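Local atomic coordinates of beta-ketoacyl-[acyl-carrier-protein] synthase FabY (Pseudomonas aeruginosa, PDB entry 4CW4), a protein that catalyses the first condensation of fatty acid synthesis, joining acetyl-CoA to malonyl-ACP to give the primer acetoacetyl-ACP. Residues 26-31 against 44-49; 54-59 against 79-84; 228-233 against 477-482; 429-434 against 461-466; 529-534 against 551-556. One frame throughout, in Å; residues are numbered along the deposited sequence. Where two conformers were deposited one is given.

Interaction 1. Residues 26-31 against 44-49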
# COMPACT_ATOMS: atom_id res chain seq x y z
N PHE A 26 -24.91 -2.64 13.25
CA PHE A 26 -26.35 -2.72 13.44
C PHE A 26 -27.12 -1.75 12.55
O PHE A 26 -28.28 -1.44 12.82
CB PHE A 26 -26.70 -2.59 14.93
CG PHE A 26 -25.99 -3.61 15.77
CD1 PHE A 26 -24.69 -3.36 16.22
CD2 PHE A 26 -26.55 -4.84 16.06
CE1 PHE A 26 -23.98 -4.31 16.94
CE2 PHE A 26 -25.86 -5.80 16.80
CZ PHE A 26 -24.57 -5.54 17.23
N HIS A 27 -26.47 -1.32 11.48
CA HIS A 27 -27.07 -0.49 10.45
C HIS A 27 -27.43 0.92 10.92
O HIS A 27 -28.27 1.56 10.32
CB HIS A 27 -28.32 -1.16 9.87
CG HIS A 27 -28.07 -2.56 9.42
ND1 HIS A 27 -27.38 -2.85 8.27
CD2 HIS A 27 -28.39 -3.75 9.98
CE1 HIS A 27 -27.27 -4.16 8.14
NE2 HIS A 27 -27.89 -4.73 9.15
N HIS A 28 -26.80 1.41 11.99
CA HIS A 28 -27.09 2.78 12.43
C HIS A 28 -26.72 3.85 11.41
O HIS A 28 -27.51 4.75 11.17
CB HIS A 28 -26.44 3.09 13.76
CG HIS A 28 -27.09 2.36 14.89
ND1 HIS A 28 -28.32 2.71 15.39
CD2 HIS A 28 -26.69 1.27 15.59
CE1 HIS A 28 -28.66 1.88 16.36
NE2 HIS A 28 -27.68 0.99 16.50
N GLY A 29 -25.56 3.73 10.76
CA GLY A 29 -25.17 4.69 9.75
C GLY A 29 -26.14 4.69 8.57
O GLY A 29 -26.54 5.73 8.07
N PHE A 30 -26.52 3.49 8.14
CA PHE A 30 -27.51 3.33 7.10
C PHE A 30 -28.79 4.03 7.49
O PHE A 30 -29.38 4.78 6.71
CB PHE A 30 -27.77 1.84 6.85
CG PHE A 30 -28.87 1.58 5.85
CD1 PHE A 30 -28.62 1.62 4.50
CD2 PHE A 30 -30.15 1.31 6.27
CE1 PHE A 30 -29.62 1.37 3.59
CE2 PHE A 30 -31.16 1.09 5.35
CZ PHE A 30 -30.90 1.13 4.01
N ARG A 31 -29.22 3.81 8.72
CA ARG A 31 -30.45 4.42 9.17
C ARG A 31 -30.37 5.94 9.14
O ARG A 31 -31.35 6.60 8.80
CB ARG A 31 -30.84 3.93 10.56
CG ARG A 31 -31.45 2.56 10.58
CD ARG A 31 -31.88 2.23 12.00
NE ARG A 31 -30.92 1.38 12.65
CZ ARG A 31 -31.02 0.98 13.91
NH1 ARG A 31 -31.93 1.49 14.73
NH2 ARG A 31 -30.15 0.11 14.38
N GLN A 44 -35.68 6.81 16.15
CA GLN A 44 -35.42 7.43 17.44
C GLN A 44 -34.27 6.73 18.15
O GLN A 44 -33.48 7.36 18.85
CB GLN A 44 -36.70 7.43 18.28
CG GLN A 44 -37.72 8.43 17.74
CD GLN A 44 -39.15 8.18 18.20
OE1 GLN A 44 -39.44 7.28 19.00
NE2 GLN A 44 -40.06 8.98 17.68
N GLU A 45 -34.14 5.42 17.96
CA GLU A 45 -33.03 4.69 18.54
C GLU A 45 -31.70 5.18 17.94
O GLU A 45 -30.73 5.44 18.66
CB GLU A 45 -33.17 3.20 18.27
CG GLU A 45 -32.08 2.38 18.93
CD GLU A 45 -32.17 0.92 18.61
OE1 GLU A 45 -32.10 0.55 17.40
OE2 GLU A 45 -32.32 0.13 19.57
N THR A 46 -31.64 5.29 16.62
CA THR A 46 -30.42 5.78 15.97
C THR A 46 -30.09 7.21 16.37
O THR A 46 -28.94 7.52 16.64
CB THR A 46 -30.53 5.64 14.46
OG1 THR A 46 -30.55 4.24 14.13
CG2 THR A 46 -29.35 6.30 13.76
N LEU A 47 -31.10 8.08 16.40
CA LEU A 47 -30.91 9.45 16.85
C LEU A 47 -30.41 9.55 18.29
O LEU A 47 -29.52 10.34 18.58
CB LEU A 47 -32.18 10.29 16.67
CG LEU A 47 -32.62 10.60 15.23
CD1 LEU A 47 -33.93 11.40 15.22
CD2 LEU A 47 -31.55 11.31 14.44
N ALA A 48 -30.98 8.74 19.18
CA ALA A 48 -30.48 8.71 20.54
C ALA A 48 -29.01 8.30 20.59
O ALA A 48 -28.20 8.91 21.30
CB ALA A 48 -31.32 7.76 21.38
N GLY A 49 -28.65 7.29 19.83
CA GLY A 49 -27.25 6.86 19.76
C GLY A 49 -26.31 7.93 19.23
O GLY A 49 -25.22 8.12 19.77
O HOH W 1 -30.33 -1.40 16.72
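R31 and H28 both set CG beside the backbone N, with chi1 at -78° and -70°. The R31 chain then bends at chi3 (-101°), which turns its guanidinium across to helix 40-53. E45 reaches back with CG anti to the backbone N and the chain extended. R31 NH1 gives E45 OE1 a nearly straight bond of 2.8 Å, a salt bridge. It lies in the guanidinium plane and uses the anti lone pair of the carboxylate oxygen. R31 NH1 also bonds to A42 O. A water joins R31 NH2 to the same OE1. R31 NH2 also donates to F26 O at 2.9 Å, so four polar partners hold the guanidinium. T46 OG1 sits over one guanidinium face and hydrogen-bonds H28 ND1 at 3.0 Å, at the imidazole edge. H28 NE2 bonds to D586, whose acidic side chain may favour a proton on that nitrogen. This buried polar contact joins the short helix 28-33 to helix 40-53. Helix 565-590 touches H28 and E45, and helix 482-496 meets R31 through Y496.

Interaction 2. Residues 54-59 against 79-84. With SO4 (sulfate ion), chain B.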
# COMPACT_ATOMS: atom_id res chain seq x y z
N MET A 54 -22.35 12.29 20.06
CA MET A 54 -22.05 13.69 19.78
C MET A 54 -22.01 14.55 21.05
O MET A 54 -21.77 15.75 20.98
CB MET A 54 -23.11 14.23 18.81
CG MET A 54 -23.06 13.51 17.44
SD MET A 54 -24.46 13.77 16.36
CE MET A 54 -24.11 15.41 15.73
N LYS A 55 -22.25 13.92 22.20
CA LYS A 55 -22.27 14.59 23.50
C LYS A 55 -23.39 15.62 23.64
O LYS A 55 -23.27 16.58 24.41
CB LYS A 55 -20.93 15.28 23.79
CG LYS A 55 -19.69 14.49 23.42
CD LYS A 55 -19.40 13.36 24.36
CE LYS A 55 -17.91 13.00 24.32
NZ LYS A 55 -17.68 11.68 24.94
N LEU A 56 -24.48 15.42 22.91
CA LEU A 56 -25.64 16.30 23.01
C LEU A 56 -26.54 15.90 24.18
O LEU A 56 -27.24 16.74 24.76
CB LEU A 56 -26.44 16.27 21.71
CG LEU A 56 -25.73 16.90 20.51
CD1 LEU A 56 -26.49 16.62 19.24
CD2 LEU A 56 -25.54 18.41 20.71
N VAL A 57 -26.52 14.62 24.52
CA VAL A 57 -27.21 14.14 25.70
C VAL A 57 -26.27 13.26 26.48
O VAL A 57 -25.32 12.71 25.93
CB VAL A 57 -28.52 13.35 25.40
CG1 VAL A 57 -29.49 14.20 24.57
CG2 VAL A 57 -28.23 12.05 24.71
N LYS A 58 -26.53 13.13 27.77
CA LYS A 58 -25.74 12.29 28.64
C LYS A 58 -26.49 10.98 28.87
O LYS A 58 -27.66 10.99 29.26
CB LYS A 58 -25.50 13.01 29.97
CG LYS A 58 -24.64 12.27 30.99
CD LYS A 58 -24.52 13.12 32.25
CE LYS A 58 -23.58 12.53 33.29
NZ LYS A 58 -22.16 12.42 32.82
N ALA A 59 -25.82 9.86 28.60
CA ALA A 59 -26.39 8.55 28.87
C ALA A 59 -26.23 8.22 30.35
O ALA A 59 -25.12 7.99 30.83
CB ALA A 59 -25.71 7.50 28.01
N ARG A 79 -37.45 15.20 18.88
CA ARG A 79 -38.02 16.54 18.86
C ARG A 79 -36.95 17.60 19.12
O ARG A 79 -36.83 18.58 18.39
CB ARG A 79 -39.13 16.64 19.91
CG ARG A 79 -39.48 18.05 20.33
CD ARG A 79 -40.27 18.04 21.62
NE ARG A 79 -39.61 18.86 22.63
CZ ARG A 79 -38.77 18.41 23.56
NH1 ARG A 79 -38.44 17.13 23.62
NH2 ARG A 79 -38.24 19.26 24.43
N ARG A 80 -36.18 17.39 20.17
CA ARG A 80 -35.27 18.41 20.69
C ARG A 80 -33.95 18.53 19.92
O ARG A 80 -33.43 19.64 19.78
CB ARG A 80 -34.97 18.09 22.15
CG ARG A 80 -34.28 19.18 22.92
CD ARG A 80 -34.49 18.95 24.41
NE ARG A 80 -33.70 19.86 25.23
CZ ARG A 80 -34.00 20.19 26.48
NH1 ARG A 80 -35.09 19.69 27.07
NH2 ARG A 80 -33.22 21.03 27.15
N TYR A 81 -33.43 17.41 19.43
CA TYR A 81 -32.08 17.39 18.88
C TYR A 81 -31.96 17.00 17.41
O TYR A 81 -30.88 17.11 16.85
CB TYR A 81 -31.19 16.43 19.69
CG TYR A 81 -31.08 16.77 21.16
CD1 TYR A 81 -30.14 17.68 21.61
CD2 TYR A 81 -31.91 16.18 22.10
CE1 TYR A 81 -30.04 18.01 22.97
CE2 TYR A 81 -31.82 16.49 23.43
CZ TYR A 81 -30.89 17.41 23.86
OH TYR A 81 -30.80 17.71 25.20
N ALA A 82 -33.04 16.56 16.76
CA ALA A 82 -32.90 16.05 15.39
C ALA A 82 -32.25 17.08 14.46
O ALA A 82 -31.36 16.76 13.68
CB ALA A 82 -34.20 15.59 14.82
N GLU A 83 -32.70 18.33 14.53
CA GLU A 83 -32.15 19.36 13.66
C GLU A 83 -30.63 19.49 13.85
O GLU A 83 -29.88 19.54 12.88
CB GLU A 83 -32.86 20.70 13.92
CG GLU A 83 -32.40 21.82 13.00
CD GLU A 83 -33.04 23.18 13.28
OE1 GLU A 83 -33.96 23.28 14.13
OE2 GLU A 83 -32.61 24.16 12.64
N ARG A 84 -30.16 19.55 15.09
CA ARG A 84 -28.72 19.62 15.35
C ARG A 84 -27.96 18.38 14.90
O ARG A 84 -26.87 18.49 14.35
CB ARG A 84 -28.45 19.85 16.84
CG ARG A 84 -28.60 21.31 17.28
CD ARG A 84 -28.48 21.45 18.78
NE ARG A 84 -29.74 21.10 19.43
CZ ARG A 84 -29.93 21.19 20.75
NH1 ARG A 84 -28.95 21.59 21.54
NH2 ARG A 84 -31.12 20.88 21.27
S SO4 B . -29.93 21.19 25.21
O1 SO4 B . -30.42 22.21 26.14
O2 SO4 B . -29.47 20.03 25.97
O3 SO4 B . -31.01 20.80 24.30
O4 SO4 B . -28.81 21.75 24.45
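K55 leaves the preceding helix with positive phi (65°) in a Schellman motif, and the chain then runs through L56 and V57 into strand 58-60. Helix 74-87 passes alongside, kinked where the N atoms of E83 and R84 lack bonds to the turn before. V57 CG1 lies over one face of the Y81 ring, 3.8 Å from its centroid, in a CH-pi contact. L56 CB packs on Y81 CD1 at 4.0 Å. At the hydroxyl end of the ring a sulfate is held by three side chains of the helix. Y81 OH donates to SO4 O2 at 2.8 Å. R84 uses NH1 and NH2 on two sulfate oxygens, and R80 uses NE and NH2. R84 NH2 also donates to R80 O at 3.0 Å, which helps fix the R84 guanidinium. R80 has a second charge partner in D68, and E67 N also bonds the sulfate. The apolar packing joins helix to loop, while the positive charge of R80 and R84 makes a site for an anion, here a sulfate probably from the crystallisation liquor.

Interaction 3. Residues 228-233 against 477-482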
# COMPACT_ATOMS: atom_id res chain seq x y z
N SER A 228 -4.46 2.35 4.19
CA SER A 228 -4.92 3.65 3.67
C SER A 228 -4.23 3.85 2.32
O SER A 228 -3.21 3.20 2.05
CB SER A 228 -4.51 4.78 4.61
OG SER A 228 -3.09 4.86 4.74
N ILE A 229 -4.77 4.71 1.47
CA ILE A 229 -4.04 5.06 0.25
C ILE A 229 -3.09 6.23 0.40
O ILE A 229 -2.13 6.32 -0.36
CB ILE A 229 -4.92 5.29 -1.01
CG1 ILE A 229 -5.79 6.55 -0.91
CG2 ILE A 229 -5.74 4.04 -1.31
CD1 ILE A 229 -6.54 6.84 -2.24
N MET A 230 -3.34 7.14 1.34
CA MET A 230 -2.48 8.33 1.47
C MET A 230 -1.22 8.12 2.31
O MET A 230 -0.29 8.92 2.21
CB MET A 230 -3.24 9.51 2.07
CG MET A 230 -4.50 9.94 1.34
SD MET A 230 -4.25 10.44 -0.37
CE MET A 230 -3.08 11.74 -0.13
N SER A 231 -1.19 7.03 3.09
CA SER A 231 -0.40 6.92 4.32
C SER A 231 -1.07 7.84 5.35
O SER A 231 -1.97 8.60 5.01
CB SER A 231 1.08 7.31 4.13
OG SER A 231 1.67 6.59 3.05
N GLN A 232 -0.65 7.77 6.61
CA GLN A 232 -1.18 8.67 7.63
C GLN A 232 -0.37 9.96 7.54
O GLN A 232 0.81 9.98 7.89
CB GLN A 232 -1.11 8.05 9.03
CG GLN A 232 -2.11 6.90 9.27
CD GLN A 232 -1.75 5.64 8.50
OE1 GLN A 232 -2.49 5.20 7.62
NE2 GLN A 232 -0.62 5.05 8.84
N LEU A 233 -1.01 11.02 7.04
CA LEU A 233 -0.31 12.24 6.67
C LEU A 233 -0.44 13.34 7.71
O LEU A 233 0.01 14.46 7.48
CB LEU A 233 -0.81 12.75 5.31
CG LEU A 233 -0.44 11.88 4.10
CD1 LEU A 233 -0.96 12.47 2.81
CD2 LEU A 233 1.05 11.66 3.99
N HIS A 477 -16.40 10.91 -0.21
CA HIS A 477 -15.47 9.95 -0.77
C HIS A 477 -14.32 9.71 0.20
O HIS A 477 -13.44 10.55 0.34
CB HIS A 477 -14.95 10.51 -2.08
CG HIS A 477 -14.21 9.53 -2.91
ND1 HIS A 477 -13.69 8.37 -2.39
CD2 HIS A 477 -13.93 9.51 -4.24
CE1 HIS A 477 -13.12 7.67 -3.36
NE2 HIS A 477 -13.25 8.34 -4.49
N SER A 478 -14.34 8.58 0.89
CA SER A 478 -13.34 8.26 1.91
C SER A 478 -12.13 7.51 1.37
O SER A 478 -11.37 6.90 2.12
CB SER A 478 -13.97 7.48 3.06
OG SER A 478 -14.51 6.27 2.55
N LEU A 479 -11.92 7.59 0.06
CA LEU A 479 -10.66 7.18 -0.55
C LEU A 479 -10.51 5.65 -0.40
O LEU A 479 -11.31 4.92 -0.96
CB LEU A 479 -9.47 7.97 0.00
CG LEU A 479 -9.56 9.50 -0.12
CD1 LEU A 479 -8.24 10.15 0.27
CD2 LEU A 479 -9.98 9.96 -1.53
N ALA A 480 -9.51 5.17 0.35
CA ALA A 480 -9.38 3.71 0.51
C ALA A 480 -10.68 3.07 0.97
O ALA A 480 -11.03 1.98 0.53
CB ALA A 480 -8.27 3.32 1.49
N THR A 481 -11.39 3.74 1.86
CA THR A 481 -12.53 3.14 2.53
C THR A 481 -13.81 3.28 1.73
O THR A 481 -14.86 2.79 2.14
CB THR A 481 -12.68 3.80 3.92
OG1 THR A 481 -11.39 3.85 4.53
CG2 THR A 481 -13.63 3.03 4.83
N ALA A 482 -13.73 3.93 0.57
CA ALA A 482 -14.94 4.27 -0.17
C ALA A 482 -15.84 3.06 -0.45
O ALA A 482 -17.04 3.10 -0.23
CB ALA A 482 -14.60 4.96 -1.45
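The close packing centres on I229, which meets two residues of the other loop at once. I229 CG2 touches A480 CB at 3.8 Å. I229 CD1 rests on L479 CB at 3.9 Å, the two side chains crossing at about a right angle. I229 CG1 takes the crowded position between the backbone N and the carbonyl carbon (chi1 68°), so both branches reach the other loop. M230 takes a smaller part, burying 21 Å² against 54 Å² for I229. Its side chain is bent at chi2 and chi3, was deposited in two conformers, and lays M230 CG against L479 CD1 at 3.9 Å. There is no solvent side here, since all the touching residues are buried. F260 of the second subunit packs on I229 and M230, which places the contact at the dimer interface. E314 binds the backbone N atoms of I229, M230 and A480, tying the two loops together through one carboxylate. The L479 side chain is also about 4 Å from that of C286, the inferred catalytic cysteine, at the nearest atoms. L479 N donates to H477 ND1 at 3.1 Å, tilted 31° from the ring plane. In the neutral ring of H477, a predicted catalytic residue, the proton would then probably be on NE2.

Interaction 4. Residues 429-434 against 461-466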
# COMPACT_ATOMS: atom_id res chain seq x y z
N THR A 429 -33.07 -13.43 -11.17
CA THR A 429 -32.74 -12.72 -9.93
C THR A 429 -31.84 -11.51 -10.22
O THR A 429 -32.00 -10.46 -9.63
CB THR A 429 -32.11 -13.66 -8.89
OG1 THR A 429 -33.09 -14.61 -8.48
CG2 THR A 429 -31.66 -12.88 -7.66
N VAL A 430 -30.89 -11.65 -11.13
CA VAL A 430 -30.08 -10.51 -11.51
C VAL A 430 -30.94 -9.43 -12.18
O VAL A 430 -30.79 -8.24 -11.89
CB VAL A 430 -28.91 -10.94 -12.42
CG1 VAL A 430 -28.22 -9.72 -13.05
CG2 VAL A 430 -27.90 -11.74 -11.61
N ARG A 431 -31.85 -9.84 -13.06
CA ARG A 431 -32.66 -8.88 -13.78
C ARG A 431 -33.67 -8.14 -12.92
O ARG A 431 -33.98 -7.00 -13.21
CB ARG A 431 -33.39 -9.55 -14.95
CG ARG A 431 -32.47 -9.85 -16.11
CD ARG A 431 -33.17 -10.70 -17.17
NE ARG A 431 -32.30 -10.88 -18.33
CZ ARG A 431 -32.51 -11.78 -19.29
NH1 ARG A 431 -33.57 -12.59 -19.26
NH2 ARG A 431 -31.65 -11.86 -20.29
N HIS A 432 -34.20 -8.79 -11.89
CA HIS A 432 -35.31 -8.21 -11.15
C HIS A 432 -35.09 -8.05 -9.66
O HIS A 432 -35.94 -7.48 -8.98
CB HIS A 432 -36.56 -9.06 -11.40
CG HIS A 432 -36.92 -9.16 -12.84
ND1 HIS A 432 -37.40 -8.09 -13.56
CD2 HIS A 432 -36.82 -10.19 -13.72
CE1 HIS A 432 -37.61 -8.47 -14.81
NE2 HIS A 432 -37.26 -9.73 -14.93
N ALA A 433 -33.94 -8.49 -9.15
CA ALA A 433 -33.67 -8.38 -7.73
C ALA A 433 -32.21 -8.06 -7.46
O ALA A 433 -31.64 -8.51 -6.47
CB ALA A 433 -34.06 -9.66 -7.02
N SER A 434 -31.60 -7.26 -8.34
CA SER A 434 -30.25 -6.76 -8.08
C SER A 434 -30.21 -5.24 -8.17
O SER A 434 -31.06 -4.63 -8.81
CB SER A 434 -29.21 -7.40 -9.02
OG SER A 434 -29.22 -6.81 -10.30
N PHE A 461 -27.12 -7.88 -20.49
CA PHE A 461 -27.72 -8.92 -19.66
C PHE A 461 -29.25 -8.81 -19.60
O PHE A 461 -29.90 -9.53 -18.85
CB PHE A 461 -27.09 -8.91 -18.26
CG PHE A 461 -25.69 -9.44 -18.24
CD1 PHE A 461 -25.44 -10.79 -18.09
CD2 PHE A 461 -24.61 -8.58 -18.42
CE1 PHE A 461 -24.14 -11.28 -18.09
CE2 PHE A 461 -23.30 -9.08 -18.44
CZ PHE A 461 -23.08 -10.42 -18.28
N GLY A 462 -29.82 -7.92 -20.40
CA GLY A 462 -31.27 -7.81 -20.48
C GLY A 462 -31.91 -7.28 -19.22
O GLY A 462 -33.02 -7.67 -18.89
N ILE A 463 -31.21 -6.37 -18.53
CA ILE A 463 -31.73 -5.74 -17.33
C ILE A 463 -32.35 -4.41 -17.72
O ILE A 463 -31.80 -3.68 -18.54
CB ILE A 463 -30.58 -5.45 -16.33
CG1 ILE A 463 -29.74 -6.71 -16.11
CG2 ILE A 463 -31.15 -4.94 -15.02
CD1 ILE A 463 -28.50 -6.51 -15.22
N ASP A 464 -33.49 -4.10 -17.12
CA ASP A 464 -34.10 -2.78 -17.30
C ASP A 464 -34.42 -2.22 -15.92
O ASP A 464 -34.55 -2.98 -14.97
CB ASP A 464 -35.36 -2.88 -18.17
CG ASP A 464 -35.81 -1.53 -18.70
OD1 ASP A 464 -34.99 -0.57 -18.72
OD2 ASP A 464 -36.98 -1.42 -19.09
N GLY A 465 -34.51 -0.90 -15.81
CA GLY A 465 -34.80 -0.26 -14.54
C GLY A 465 -33.86 -0.67 -13.41
O GLY A 465 -34.27 -0.88 -12.27
N TRP A 466 -32.58 -0.81 -13.74
CA TRP A 466 -31.59 -1.32 -12.79
C TRP A 466 -31.41 -0.30 -11.68
O TRP A 466 -30.95 0.80 -11.94
CB TRP A 466 -30.25 -1.54 -13.47
CG TRP A 466 -29.34 -2.61 -12.91
CD1 TRP A 466 -29.63 -3.52 -11.95
CD2 TRP A 466 -28.00 -2.86 -13.32
NE1 TRP A 466 -28.54 -4.34 -11.73
CE2 TRP A 466 -27.52 -3.95 -12.57
CE3 TRP A 466 -27.16 -2.26 -14.26
CZ2 TRP A 466 -26.23 -4.47 -12.74
CZ3 TRP A 466 -25.89 -2.77 -14.43
CH2 TRP A 466 -25.44 -3.87 -13.67
O HOH W 2 -35.04 -6.11 -15.55
O HOH W 3 -33.78 -4.29 -12.43
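F461 O is gripped by two nitrogens of one side chain, R431 NE and R431 NH2. R431 NE to F461 O is 2.8 Å and nearly straight (166°), in the carbonyl plane. R431 NH2 to F461 O is longer, at 3.3 Å, and comes from above that plane. The extended R431 chain brings the guanidinium in side-on, with the oxygen at its edge. The F461 carbonyl belongs to the end of helix 444-461, where G462 turns out with positive phi in a Schellman motif. R431 so meets the negative end of that helix dipole, which probably favours its charge. Two waters bridge the R431 backbone O to D464, one to its N and one to its O. Farther along, W466 NE1 donates to S434 OG at 2.9 Å, close to the indole plane. S434 OG in turn donates to V430 O at 2.7 Å. I463 CD1 lies over a face of the indole and touches V430 CG1 at 3.9 Å. Here two helices lead toward parallel strands 434-437 and 466-469, within the alpha/beta layering of the thiolase fold.

Interaction 5. Residues 529-534 against 551-556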
# COMPACT_ATOMS: atom_id res chain seq x y z
N PRO A 529 -37.94 -8.13 -2.84
CA PRO A 529 -36.70 -7.82 -2.10
C PRO A 529 -35.46 -7.95 -2.97
O PRO A 529 -35.35 -8.85 -3.78
CB PRO A 529 -36.67 -8.88 -1.00
CG PRO A 529 -38.10 -9.30 -0.82
CD PRO A 529 -38.76 -9.16 -2.16
N LEU A 530 -34.53 -7.02 -2.79
CA LEU A 530 -33.26 -7.06 -3.50
C LEU A 530 -32.38 -8.14 -2.87
O LEU A 530 -32.29 -8.23 -1.64
CB LEU A 530 -32.61 -5.68 -3.46
CG LEU A 530 -33.33 -4.61 -4.26
CD1 LEU A 530 -32.91 -3.22 -3.80
CD2 LEU A 530 -33.08 -4.81 -5.74
N GLU A 531 -31.76 -8.95 -3.72
CA GLU A 531 -31.02 -10.14 -3.27
C GLU A 531 -29.54 -10.06 -3.59
O GLU A 531 -28.77 -10.80 -3.01
CB GLU A 531 -31.57 -11.42 -3.91
CG GLU A 531 -33.08 -11.63 -3.74
CD GLU A 531 -33.50 -12.00 -2.33
OE1 GLU A 531 -32.69 -11.91 -1.38
OE2 GLU A 531 -34.69 -12.37 -2.16
N VAL A 532 -29.17 -9.19 -4.52
CA VAL A 532 -27.79 -9.09 -4.97
C VAL A 532 -27.41 -7.63 -5.14
O VAL A 532 -28.17 -6.87 -5.72
CB VAL A 532 -27.61 -9.79 -6.32
CG1 VAL A 532 -26.17 -9.60 -6.88
CG2 VAL A 532 -27.96 -11.25 -6.20
N CYS A 533 -26.23 -7.26 -4.65
CA CYS A 533 -25.69 -5.93 -4.89
C CYS A 533 -24.35 -6.01 -5.60
O CYS A 533 -23.47 -6.80 -5.22
CB CYS A 533 -25.49 -5.16 -3.59
SG CYS A 533 -24.95 -3.45 -3.86
N PHE A 534 -24.20 -5.18 -6.63
CA PHE A 534 -22.92 -4.97 -7.30
C PHE A 534 -22.31 -3.68 -6.77
O PHE A 534 -22.87 -2.58 -6.95
CB PHE A 534 -23.15 -4.89 -8.79
CG PHE A 534 -23.79 -6.13 -9.35
CD1 PHE A 534 -23.06 -7.27 -9.51
CD2 PHE A 534 -25.13 -6.15 -9.68
CE1 PHE A 534 -23.62 -8.41 -10.01
CE2 PHE A 534 -25.71 -7.29 -10.17
CZ PHE A 534 -24.96 -8.43 -10.33
N SER A 551 -27.53 -11.45 -0.52
CA SER A 551 -28.29 -11.19 0.69
C SER A 551 -28.20 -12.34 1.68
O SER A 551 -27.88 -13.48 1.31
CB SER A 551 -29.78 -11.01 0.34
OG SER A 551 -30.30 -12.25 -0.11
N PRO A 552 -28.58 -12.07 2.94
CA PRO A 552 -28.74 -13.18 3.89
C PRO A 552 -29.68 -14.28 3.40
O PRO A 552 -29.38 -15.46 3.62
CB PRO A 552 -29.29 -12.49 5.13
CG PRO A 552 -28.72 -11.12 5.07
CD PRO A 552 -28.72 -10.76 3.61
N ARG A 553 -30.79 -13.93 2.74
CA ARG A 553 -31.71 -14.97 2.29
C ARG A 553 -31.03 -15.92 1.32
O ARG A 553 -31.19 -17.14 1.43
CB ARG A 553 -32.94 -14.38 1.60
CG ARG A 553 -33.98 -15.45 1.26
CD ARG A 553 -35.23 -14.86 0.61
NE ARG A 553 -35.02 -14.67 -0.82
CZ ARG A 553 -35.01 -15.65 -1.71
NH1 ARG A 553 -35.18 -16.91 -1.33
NH2 ARG A 553 -34.81 -15.37 -3.00
N ILE A 554 -30.30 -15.38 0.36
CA ILE A 554 -29.61 -16.20 -0.63
C ILE A 554 -28.55 -17.05 0.06
O ILE A 554 -28.44 -18.25 -0.19
CB ILE A 554 -29.01 -15.35 -1.75
CG1 ILE A 554 -30.12 -14.61 -2.52
CG2 ILE A 554 -28.11 -16.19 -2.68
CD1 ILE A 554 -31.05 -15.49 -3.31
N ALA A 555 -27.77 -16.43 0.92
CA ALA A 555 -26.70 -17.13 1.62
C ALA A 555 -27.26 -18.27 2.48
O ALA A 555 -26.70 -19.36 2.50
CB ALA A 555 -25.91 -16.14 2.47
N GLU A 556 -28.37 -18.02 3.17
CA GLU A 556 -28.99 -19.06 3.97
C GLU A 556 -29.50 -20.22 3.13
O GLU A 556 -29.34 -21.37 3.52
CB GLU A 556 -30.11 -18.48 4.82
CG GLU A 556 -29.57 -17.69 6.01
CD GLU A 556 -30.63 -17.22 6.96
OE1 GLU A 556 -31.83 -17.55 6.77
OE2 GLU A 556 -30.26 -16.50 7.91
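The guanidinium of R553 meets E531 OE2 at its edge, in the plane. The carboxylate of E531 is turned 70° from it, so the two flat groups are far from coplanar. R553 NE donates to E531 OE2 at 2.7 Å, reaching the oxygen from above the carboxylate plane. R553 NH2 adds a weak bond to E531 OE2 at 3.1 Å. This salt bridge depends on bends in both chains, at chi2 of E531 (-71°) and chi3 of R553 (83°). The other carboxylate oxygen, E531 OE1, accepts from S551 OG at 2.7 Å, nearly along its C-O axis. S551 OG lies in the crowded position between its own backbone N and carbonyl carbon. There S551 OG also accepts from I554 N at 3.2 Å, in a nearly straight N-cap bond. The hydroxyl thus donates a hydrogen bond to E531 OE1 and accepts one from the helix N-H. The backbone joins in too, as S551 N donates to E531 O at 2.9 Å. I554 CG1 packs against E531 CB at 3.8 Å. Nearby, helix 427-433 touches E531 through T429 and A433, and F494 of helix 482-496 lies against S551. The arrangement is an N-capped helix start in which the capping serine also donates to E531, just before strand 532-539. It lies where strand 543-550 of the antiparallel pair leads into helix 552-563.

Interactions 4 and 5 touch, and A433 O lies 2.8 Å from E531 N, a probable hydrogen bond, where the parallel strands 434-437 and 532-539 begin. Interactions 1 and 2 also meet, L47 CD1 packing on A82 CB at 4.2 Å; interaction 1 lies on helix 40-53 and interaction 2 on the chain that follows it. All five are mainly buried, but interactions 2, 4 and 5 include exposed residues. Interaction 3 is the most central, its centre about 7 Å from the chain centre, and is apolar. The other centres lie about 18 to 29 Å out. Interactions 1 and 5 use salt bridges, interaction 4 an arginine on a helix-end carbonyl. Interaction 2 packs apolar groups, with charge entering through its sulfate.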